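Local coordinates for protein BAG family molecular chaperone regulator 1 (Arabidopsis thaliana, PDB 4HWC) that acts as a co-chaperone that binds the ATPase domain of HSP70/HSC70 chaperones and probably regulates programmed cell death and stress responses, at residues L41-L55 / V72-K86. Residues are numbered along the deposited sequence; the frame is centred on the assembly and turned at random.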
ATOM      1  N   LEU A  41     -11.269   6.148  -0.743  1.00 25.36           N
ATOM      2  CA  LEU A  41      -9.974   6.417  -0.117  1.00 20.65           C
ATOM      3  C   LEU A  41      -9.819   5.559   1.134  1.00 22.07           C
ATOM      4  O   LEU A  41      -8.755   4.995   1.381  1.00 20.57           O
ATOM      5  CB  LEU A  41      -9.837   7.895   0.266  1.00 21.89           C
ATOM      6  CG  LEU A  41      -9.616   8.920  -0.850  1.00 23.94           C
ATOM      7  CD1 LEU A  41      -9.459  10.303  -0.235  1.00 23.58           C
ATOM      8  CD2 LEU A  41      -8.373   8.558  -1.646  1.00 24.87           C
ATOM      9  N   VAL A  42     -10.886   5.458   1.918  1.00 25.34           N
ATOM     10  CA  VAL A  42     -10.855   4.657   3.139  1.00 23.62           C
ATOM     11  C   VAL A  42     -10.735   3.171   2.823  1.00 23.82           C
ATOM     12  O   VAL A  42     -10.044   2.436   3.525  1.00 24.79           O
ATOM     13  CB  VAL A  42     -12.123   4.880   3.991  1.00 27.91           C
ATOM     14  CG1 VAL A  42     -12.095   3.969   5.216  1.00 28.03           C
ATOM     15  CG2 VAL A  42     -12.204   6.330   4.423  1.00 28.89           C
ATOM     16  N   THR A  43     -11.409   2.725   1.767  1.00 19.50           N
ATOM     17  CA  THR A  43     -11.349   1.324   1.382  1.00 21.58           C
ATOM     18  C   THR A  43      -9.911   0.912   1.083  1.00 21.82           C
ATOM     19  O   THR A  43      -9.423  -0.089   1.606  1.00 18.91           O
ATOM     20  CB  THR A  43     -12.209   1.040   0.129  1.00 24.53           C
ATOM     21  OG1 THR A  43     -13.598   1.168   0.461  1.00 28.03           O
ATOM     22  CG2 THR A  43     -11.944  -0.365  -0.394  1.00 26.97           C
ATOM     23  N   VAL A  44      -9.234   1.702   0.254  1.00 15.17           N
ATOM     24  CA  VAL A  44      -7.853   1.407  -0.132  1.00 15.20           C
ATOM     25  C   VAL A  44      -6.871   1.540   1.038  1.00 14.33           C
ATOM     26  O   VAL A  44      -5.962   0.719   1.195  1.00 13.08           O
ATOM     27  CB  VAL A  44      -7.421   2.321  -1.301  1.00 11.56           C
ATOM     28  CG1 VAL A  44      -5.987   2.055  -1.686  1.00 10.09           C
ATOM     29  CG2 VAL A  44      -8.330   2.069  -2.508  1.00 17.81           C
ATOM     30  N   ILE A  45      -7.040   2.575   1.854  1.00 15.38           N
ATOM     31  CA  ILE A  45      -6.150   2.751   2.997  1.00 14.83           C
ATOM     32  C   ILE A  45      -6.305   1.522   3.866  1.00 18.56           C
ATOM     33  O   ILE A  45      -5.326   0.952   4.328  1.00 16.01           O
ATOM     34  CB  ILE A  45      -6.509   3.993   3.828  1.00 15.86           C
ATOM     35  CG1 ILE A  45      -6.105   5.248   3.053  1.00 13.47           C
ATOM     36  CG2 ILE A  45      -5.794   3.953   5.192  1.00 17.63           C
ATOM     37  CD1 ILE A  45      -6.400   6.534   3.788  1.00 20.43           C
ATOM     38  N   GLU A  46      -7.540   1.099   4.072  1.00 20.61           N
ATOM     39  CA  GLU A  46      -7.724  -0.066   4.905  1.00 20.35           C
ATOM     40  C   GLU A  46      -7.229  -1.374   4.312  1.00 21.13           C
ATOM     41  O   GLU A  46      -6.777  -2.244   5.045  1.00 22.25           O
ATOM     42  CB  GLU A  46      -9.182  -0.111   5.429  1.00 24.59           C
ATOM     43  CG  GLU A  46      -9.201   0.596   6.816  1.00 30.31           C
ATOM     44  CD  GLU A  46     -10.532   0.929   7.441  1.00 37.31           C
ATOM     45  OE1 GLU A  46     -10.547   1.919   8.202  1.00 34.79           O
ATOM     46  OE2 GLU A  46     -11.534   0.243   7.201  1.00 40.14           O
ATOM     47  N   LEU A  47      -7.259  -1.516   2.989  1.00 14.74           N
ATOM     48  CA  LEU A  47      -6.718  -2.726   2.377  1.00 16.40           C
ATOM     49  C   LEU A  47      -5.202  -2.719   2.566  1.00 16.83           C
ATOM     50  O   LEU A  47      -4.596  -3.778   2.740  1.00 16.54           O
ATOM     51  CB  LEU A  47      -7.034  -2.817   0.872  1.00 15.68           C
ATOM     52  CG  LEU A  47      -8.476  -3.151   0.492  1.00 18.18           C
ATOM     53  CD1 LEU A  47      -8.618  -3.171  -1.021  1.00 20.47           C
ATOM     54  CD2 LEU A  47      -8.861  -4.493   1.089  1.00 19.67           C
ATOM     55  N   LEU A  48      -4.598  -1.530   2.528  1.00 12.18           N
ATOM     56  CA  LEU A  48      -3.152  -1.405   2.724  1.00 12.99           C
ATOM     57  C   LEU A  48      -2.773  -1.732   4.165  1.00 13.09           C
ATOM     58  O   LEU A  48      -1.736  -2.346   4.416  1.00 14.38           O
ATOM     59  CB  LEU A  48      -2.676   0.011   2.370  1.00 11.78           C
ATOM     60  CG  LEU A  48      -2.654   0.346   0.871  1.00 10.80           C
ATOM     61  CD1 LEU A  48      -2.580   1.851   0.694  1.00 11.38           C
ATOM     62  CD2 LEU A  48      -1.456  -0.328   0.195  1.00  9.43           C
ATOM     63  N   MET A  49      -3.608  -1.320   5.115  1.00 13.56           N
ATOM     64  CA  MET A  49      -3.319  -1.606   6.515  1.00 14.31           C
ATOM     65  C   MET A  49      -3.367  -3.104   6.772  1.00 20.14           C
ATOM     66  O   MET A  49      -2.628  -3.617   7.625  1.00 20.49           O
ATOM     67  CB  MET A  49      -4.301  -0.878   7.432  1.00 18.55           C
ATOM     68  CG  MET A  49      -4.194   0.632   7.363  1.00 17.43           C
ATOM     69  SD  MET A  49      -2.525   1.224   7.736  1.00 21.33           S
ATOM     70  CE  MET A  49      -2.464   0.885   9.510  1.00 15.99           C
ATOM     71  N   ASN A  50      -4.231  -3.807   6.040  1.00 19.53           N
ATOM     72  CA  ASN A  50      -4.349  -5.254   6.185  1.00 23.99           C
ATOM     73  C   ASN A  50      -3.076  -5.927   5.694  1.00 25.01           C
ATOM     74  O   ASN A  50      -2.651  -6.949   6.239  1.00 24.75           O
ATOM     75  CB  ASN A  50      -5.555  -5.796   5.409  1.00 23.67           C
ATOM     76  CG  ASN A  50      -6.850  -5.686   6.194  1.00 28.53           C
ATOM     77  OD1 ASN A  50      -6.835  -5.536   7.421  1.00 32.04           O
ATOM     78  ND2 ASN A  50      -7.982  -5.778   5.494  1.00 25.07           N
ATOM     79  N   GLU A  51      -2.469  -5.358   4.655  1.00 15.95           N
ATOM     80  CA  GLU A  51      -1.222  -5.907   4.138  1.00 19.06           C
ATOM     81  C   GLU A  51      -0.102  -5.594   5.135  1.00 17.68           C
ATOM     82  O   GLU A  51       0.838  -6.373   5.288  1.00 18.64           O
ATOM     83  CB  GLU A  51      -0.893  -5.309   2.764  1.00 17.64           C
ATOM     84  CG  GLU A  51      -1.911  -5.654   1.682  1.00 16.15           C
ATOM     85  CD  GLU A  51      -2.096  -7.160   1.510  1.00 24.40           C
ATOM     86  OE1 GLU A  51      -1.111  -7.854   1.161  1.00 24.24           O
ATOM     87  OE2 GLU A  51      -3.227  -7.650   1.725  1.00 24.20           O
ATOM     88  N   LEU A  52      -0.206  -4.457   5.816  1.00 18.22           N
ATOM     89  CA  LEU A  52       0.805  -4.069   6.797  1.00 18.69           C
ATOM     90  C   LEU A  52       0.747  -5.060   7.967  1.00 22.42           C
ATOM     91  O   LEU A  52       1.779  -5.445   8.528  1.00 17.84           O
ATOM     92  CB  LEU A  52       0.538  -2.650   7.295  1.00 17.25           C
ATOM     93  CG  LEU A  52       1.685  -1.942   8.014  1.00 18.30           C
ATOM     94  CD1 LEU A  52       2.820  -1.680   7.029  1.00 18.59           C
ATOM     95  CD2 LEU A  52       1.191  -0.632   8.599  1.00 24.35           C
ATOM     96  N   ILE A  53      -0.468  -5.465   8.330  1.00 19.24           N
ATOM     97  CA  ILE A  53      -0.657  -6.429   9.406  1.00 19.23           C
ATOM     98  C   ILE A  53      -0.056  -7.774   8.982  1.00 20.20           C
ATOM     99  O   ILE A  53       0.650  -8.410   9.760  1.00 27.02           O
ATOM    100  CB  ILE A  53      -2.165  -6.605   9.742  1.00 20.90           C
ATOM    101  CG1 ILE A  53      -2.734  -5.290  10.285  1.00 21.39           C
ATOM    102  CG2 ILE A  53      -2.350  -7.723  10.765  1.00 24.18           C
ATOM    103  CD1 ILE A  53      -4.260  -5.284  10.437  1.00 20.08           C
ATOM    104  N   LYS A  54      -0.321  -8.198   7.748  1.00 21.92           N
ATOM    105  CA  LYS A  54       0.216  -9.462   7.243  1.00 21.64           C
ATOM    106  C   LYS A  54       1.745  -9.450   7.273  1.00 28.20           C
ATOM    107  O   LYS A  54       2.379 -10.460   7.569  1.00 23.87           O
ATOM    108  CB  LYS A  54      -0.254  -9.727   5.808  1.00 26.48           C
ATOM    109  CG  LYS A  54      -1.722 -10.135   5.672  1.00 25.41           C
ATOM    110  CD  LYS A  54      -2.085 -10.339   4.210  1.00 31.43           C
ATOM    111  CE  LYS A  54      -3.570 -10.600   4.031  1.00 33.72           C
ATOM    112  NZ  LYS A  54      -4.394  -9.461   4.512  1.00 40.83           N
ATOM    113  N   LEU A  55       2.332  -8.299   6.958  1.00 20.74           N
ATOM    114  CA  LEU A  55       3.786  -8.162   6.965  1.00 25.17           C
ATOM    115  C   LEU A  55       4.450  -7.865   8.313  1.00 23.06           C
ATOM    116  O   LEU A  55       5.675  -7.843   8.409  1.00 31.91           O
ATOM    117  CB  LEU A  55       4.200  -6.895   6.203  1.00 20.94           C
ATOM    118  CG  LEU A  55       3.977  -6.903   4.688  1.00 21.37           C
ATOM    119  CD1 LEU A  55       4.147  -5.486   4.133  1.00 20.41           C
ATOM    120  CD2 LEU A  55       4.967  -7.860   4.024  1.00 24.83           C
ATOM    121  N   VAL A  72       7.157  -3.159   3.705  1.00 11.34           N
ATOM    122  CA  VAL A  72       6.545  -2.368   4.761  1.00 10.91           C
ATOM    123  C   VAL A  72       6.664  -0.890   4.394  1.00 11.53           C
ATOM    124  O   VAL A  72       5.720  -0.117   4.554  1.00 10.93           O
ATOM    125  CB  VAL A  72       7.244  -2.607   6.113  1.00 11.60           C
ATOM    126  CG1 VAL A  72       6.783  -1.575   7.123  1.00 13.32           C
ATOM    127  CG2 VAL A  72       6.932  -4.020   6.622  1.00 14.95           C
ATOM    128  N   LYS A  73       7.834  -0.507   3.899  1.00  9.74           N
ATOM    129  CA  LYS A  73       8.082   0.882   3.513  1.00 11.90           C
ATOM    130  C   LYS A  73       7.175   1.304   2.366  1.00 12.32           C
ATOM    131  O   LYS A  73       6.691   2.438   2.335  1.00 12.15           O
ATOM    132  CB  LYS A  73       9.546   1.062   3.106  1.00 11.96           C
ATOM    133  CG  LYS A  73       9.919   2.495   2.727  1.00 14.48           C
ATOM    134  CD  LYS A  73       9.720   3.442   3.902  1.00 17.79           C
ATOM    135  CE  LYS A  73      10.205   4.851   3.554  1.00 21.23           C
ATOM    136  NZ  LYS A  73      10.045   5.764   4.709  1.00 24.73           N
ATOM    137  N   ARG A  74       6.953   0.395   1.420  1.00 10.80           N
ATOM    138  CA  ARG A  74       6.087   0.694   0.282  1.00 12.78           C
ATOM    139  C   ARG A  74       4.691   1.041   0.770  1.00 10.78           C
ATOM    140  O   ARG A  74       4.103   2.017   0.325  1.00 10.45           O
ATOM    141  CB  ARG A  74       5.982  -0.507  -0.663  1.00 16.12           C
ATOM    142  CG  ARG A  74       7.107  -0.634  -1.659  1.00 23.06           C
ATOM    143  CD  ARG A  74       6.537  -0.958  -3.034  1.00 24.55           C
ATOM    144  NE  ARG A  74       6.009  -2.308  -3.097  1.00 29.92           N
ATOM    145  CZ  ARG A  74       5.234  -2.771  -4.071  1.00 23.83           C
ATOM    146  NH1 ARG A  74       4.820  -4.022  -4.026  1.00 25.96           N
ATOM    147  NH2 ARG A  74       4.858  -1.986  -5.072  1.00 25.46           N
ATOM    148  N   VAL A  75       4.160   0.222   1.678  1.00 11.50           N
ATOM    149  CA  VAL A  75       2.826   0.433   2.225  1.00 11.38           C
ATOM    150  C   VAL A  75       2.723   1.737   3.010  1.00 12.47           C
ATOM    151  O   VAL A  75       1.747   2.478   2.874  1.00 11.46           O
ATOM    152  CB  VAL A  75       2.405  -0.740   3.141  1.00 13.50           C
ATOM    153  CG1 VAL A  75       1.068  -0.423   3.811  1.00 13.42           C
ATOM    154  CG2 VAL A  75       2.276  -2.014   2.321  1.00 16.10           C
ATOM    155  N   GLN A  76       3.727   2.009   3.842  1.00 12.11           N
ATOM    156  CA  GLN A  76       3.742   3.240   4.613  1.00 12.53           C
ATOM    157  C   GLN A  76       3.703   4.446   3.669  1.00 10.68           C
ATOM    158  O   GLN A  76       2.991   5.420   3.921  1.00 14.22           O
ATOM    159  CB  GLN A  76       4.995   3.295   5.500  1.00 12.89           C
ATOM    160  CG  GLN A  76       4.946   2.323   6.682  1.00 18.06           C
ATOM    161  CD  GLN A  76       6.260   2.224   7.440  1.00 22.13           C
ATOM    162  OE1 GLN A  76       6.314   1.662   8.537  1.00 25.68           O
ATOM    163  NE2 GLN A  76       7.323   2.755   6.856  1.00 22.90           N
ATOM    164  N   ASN A  77       4.454   4.366   2.572  1.00 15.96           N
ATOM    165  CA  ASN A  77       4.495   5.456   1.605  1.00 15.15           C
ATOM    166  C   ASN A  77       3.140   5.654   0.941  1.00 16.12           C
ATOM    167  O   ASN A  77       2.701   6.785   0.770  1.00 14.71           O
ATOM    168  CB  ASN A  77       5.550   5.193   0.515  1.00 15.11           C
ATOM    169  CG  ASN A  77       6.971   5.389   1.009  1.00 18.10           C
ATOM    170  OD1 ASN A  77       7.198   5.909   2.096  1.00 17.68           O
ATOM    171  ND2 ASN A  77       7.938   4.978   0.196  1.00 20.82           N
ATOM    172  N   TYR A  78       2.485   4.562   0.551  1.00 11.16           N
ATOM    173  CA  TYR A  78       1.178   4.678  -0.095  1.00 12.79           C
ATOM    174  C   TYR A  78       0.124   5.218   0.862  1.00 14.41           C
ATOM    175  O   TYR A  78      -0.709   6.034   0.474  1.00 12.38           O
ATOM    176  CB  TYR A  78       0.712   3.331  -0.648  1.00 10.73           C
ATOM    177  CG  TYR A  78       1.455   2.866  -1.881  1.00 12.92           C
ATOM    178  CD1 TYR A  78       1.730   3.739  -2.938  1.00 14.95           C
ATOM    179  CD2 TYR A  78       1.819   1.535  -2.022  1.00 14.28           C
ATOM    180  CE1 TYR A  78       2.364   3.280  -4.106  1.00 17.31           C
ATOM    181  CE2 TYR A  78       2.445   1.072  -3.172  1.00 18.72           C
ATOM    182  CZ  TYR A  78       2.707   1.943  -4.210  1.00 18.04           C
ATOM    183  OH  TYR A  78       3.318   1.450  -5.340  1.00 20.70           O
ATOM    184  N   VAL A  79       0.145   4.770   2.114  1.00 12.32           N
ATOM    185  CA  VAL A  79      -0.834   5.275   3.072  1.00 12.28           C
ATOM    186  C   VAL A  79      -0.588   6.771   3.279  1.00 13.41           C
ATOM    187  O   VAL A  79      -1.526   7.559   3.398  1.00 14.34           O
ATOM    188  CB  VAL A  79      -0.749   4.517   4.423  1.00 12.89           C
ATOM    189  CG1 VAL A  79      -1.683   5.165   5.452  1.00 16.72           C
ATOM    190  CG2 VAL A  79      -1.159   3.067   4.218  1.00 14.94           C
ATOM    191  N   GLU A  80       0.682   7.158   3.299  1.00 25.49           N
ATOM    192  CA  GLU A  80       1.064   8.556   3.467  1.00 25.72           C
ATOM    193  C   GLU A  80       0.501   9.377   2.307  1.00 27.80           C
ATOM    194  O   GLU A  80      -0.031  10.469   2.498  1.00 29.02           O
ATOM    195  CB  GLU A  80       2.590   8.665   3.492  1.00 29.87           C
ATOM    196  CG  GLU A  80       3.139  10.074   3.637  1.00 29.51           C
ATOM    197  CD  GLU A  80       4.658  10.082   3.682  1.00 29.66           C
ATOM    198  OE1 GLU A  80       5.236  11.083   4.142  1.00 29.44           O
ATOM    199  OE2 GLU A  80       5.276   9.080   3.254  1.00 30.05           O
ATOM    200  N   THR A  81       0.628   8.839   1.101  1.00 16.45           N
ATOM    201  CA  THR A  81       0.117   9.502  -0.094  1.00 13.55           C
ATOM    202  C   THR A  81      -1.406   9.611  -0.030  1.00 15.98           C
ATOM    203  O   THR A  81      -1.976  10.660  -0.348  1.00 17.21           O
ATOM    204  CB  THR A  81       0.531   8.716  -1.354  1.00 15.45           C
ATOM    205  OG1 THR A  81       1.959   8.752  -1.480  1.00 14.14           O
ATOM    206  CG2 THR A  81      -0.100   9.312  -2.610  1.00 18.93           C
ATOM    207  N   LEU A  82      -2.066   8.536   0.389  1.00 13.55           N
ATOM    208  CA  LEU A  82      -3.523   8.532   0.481  1.00 13.47           C
ATOM    209  C   LEU A  82      -4.049   9.473   1.563  1.00 20.58           C
ATOM    210  O   LEU A  82      -5.101  10.096   1.392  1.00 17.99           O
ATOM    211  CB  LEU A  82      -4.041   7.120   0.743  1.00 15.48           C
ATOM    212  CG  LEU A  82      -3.936   6.087  -0.383  1.00 15.99           C
ATOM    213  CD1 LEU A  82      -4.438   4.740   0.123  1.00 20.69           C
ATOM    214  CD2 LEU A  82      -4.761   6.533  -1.578  1.00 22.96           C
ATOM    215  N   ASP A  83      -3.338   9.563   2.683  1.00 18.94           N
ATOM    216  CA  ASP A  83      -3.765  10.457   3.751  1.00 24.52           C
ATOM    217  C   ASP A  83      -3.697  11.899   3.267  1.00 25.86           C
ATOM    218  O   ASP A  83      -4.551  12.719   3.607  1.00 26.50           O
ATOM    219  CB  ASP A  83      -2.889  10.298   4.995  1.00 25.17           C
ATOM    220  CG  ASP A  83      -3.195   9.029   5.764  1.00 25.26           C
ATOM    221  OD1 ASP A  83      -4.357   8.576   5.718  1.00 27.73           O
ATOM    222  OD2 ASP A  83      -2.283   8.495   6.428  1.00 33.52           O
ATOM    223  N   ALA A  84      -2.677  12.202   2.471  1.00 22.90           N
ATOM    224  CA  ALA A  84      -2.507  13.547   1.933  1.00 28.13           C
ATOM    225  C   ALA A  84      -3.630  13.878   0.953  1.00 33.48           C
ATOM    226  O   ALA A  84      -4.086  15.019   0.886  1.00 37.32           O
ATOM    227  CB  ALA A  84      -1.151  13.671   1.246  1.00 26.55           C
ATOM    228  N   LEU A  85      -4.074  12.879   0.193  1.00 30.50           N
ATOM    229  CA  LEU A  85      -5.153  13.079  -0.770  1.00 29.41           C
ATOM    230  C   LEU A  85      -6.466  13.315  -0.051  1.00 36.19           C
ATOM    231  O   LEU A  85      -7.249  14.177  -0.441  1.00 39.97           O
ATOM    232  CB  LEU A  85      -5.303  11.862  -1.695  1.00 30.60           C
ATOM    233  CG  LEU A  85      -4.349  11.759  -2.887  1.00 27.71           C
ATOM    234  CD1 LEU A  85      -4.626  10.473  -3.659  1.00 26.41           C
ATOM    235  CD2 LEU A  85      -4.529  12.966  -3.792  1.00 28.19           C
ATOM    236  N   LYS A  86      -6.705  12.542   1.003  1.00 32.69           N
ATOM    237  CA  LYS A  86      -7.935  12.666   1.767  1.00 33.35           C
ATOM    238  C   LYS A  86      -8.113  14.083   2.286  1.00 36.62           C
ATOM    239  O   LYS A  86      -9.219  14.619   2.290  1.00 40.98           O
ATOM    240  CB  LYS A  86      -7.937  11.668   2.929  1.00 30.29           C
ATOM    241  CG  LYS A  86      -9.270  11.569   3.651  1.00 37.88           C
ATOM    242  CD  LYS A  86      -9.277  10.452   4.685  1.00 35.75           C
ATOM    243  CE  LYS A  86     -10.630  10.368   5.380  1.00 42.98           C
ATOM    244  NZ  LYS A  86     -10.684   9.280   6.397  1.00 49.06           N
TER
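The carbonyl O of Leu48 takes the helical N-H of Leu52 (N to O 3.0 Å), and the methyl CG1 of Val75 lies against the same oxygen, 3.5 Å away, in van der Waals contact, so Val75 rests on the backbone of helix 38-55 as well as on its side chains. One turn on, Leu52 has CG anti to the backbone N (chi1 -163°), which turns CD1 across the interface to Val75 CG1 (3.9 Å) and to Val72 CG1. Leu48 is a knob among Val75, Tyr78, Val79 and Leu82; in return Leu82 enters the hole formed by Leu41, Val44, Ile45 and Leu48. The two leucines meet tip to tip, CD1 of Leu48 3.5 Å from CD1 of Leu82, closer than usual carbon contact. This reciprocal knobs-into-holes packing joins two helices of the BAG-domain three-helix bundle, whose local axes approach to 9.7 Å at 159°, nearly antiparallel. Helix 5-31 meets the same pair, through Phe26 against Val44 and Ile12 against Leu55. Ile45 lies alongside Leu82, the side chains running in opposing senses, with Ile45 CG1 only 3.4 Å from Leu82 CD1. Its terminal CD1 touches Asp83 OD1 (3.5 Å) without bonding. With an alanine here both branches go, which is likely to open a gap beside Leu82 and Val79, leaving Leu82 CD1 braced mainly by Leu48 and Val44. At the far end, Leu41 CD1 presses on Lys86 CA (3.5 Å), and the extended lysine chain slants past Val42, placing NZ near its CG2.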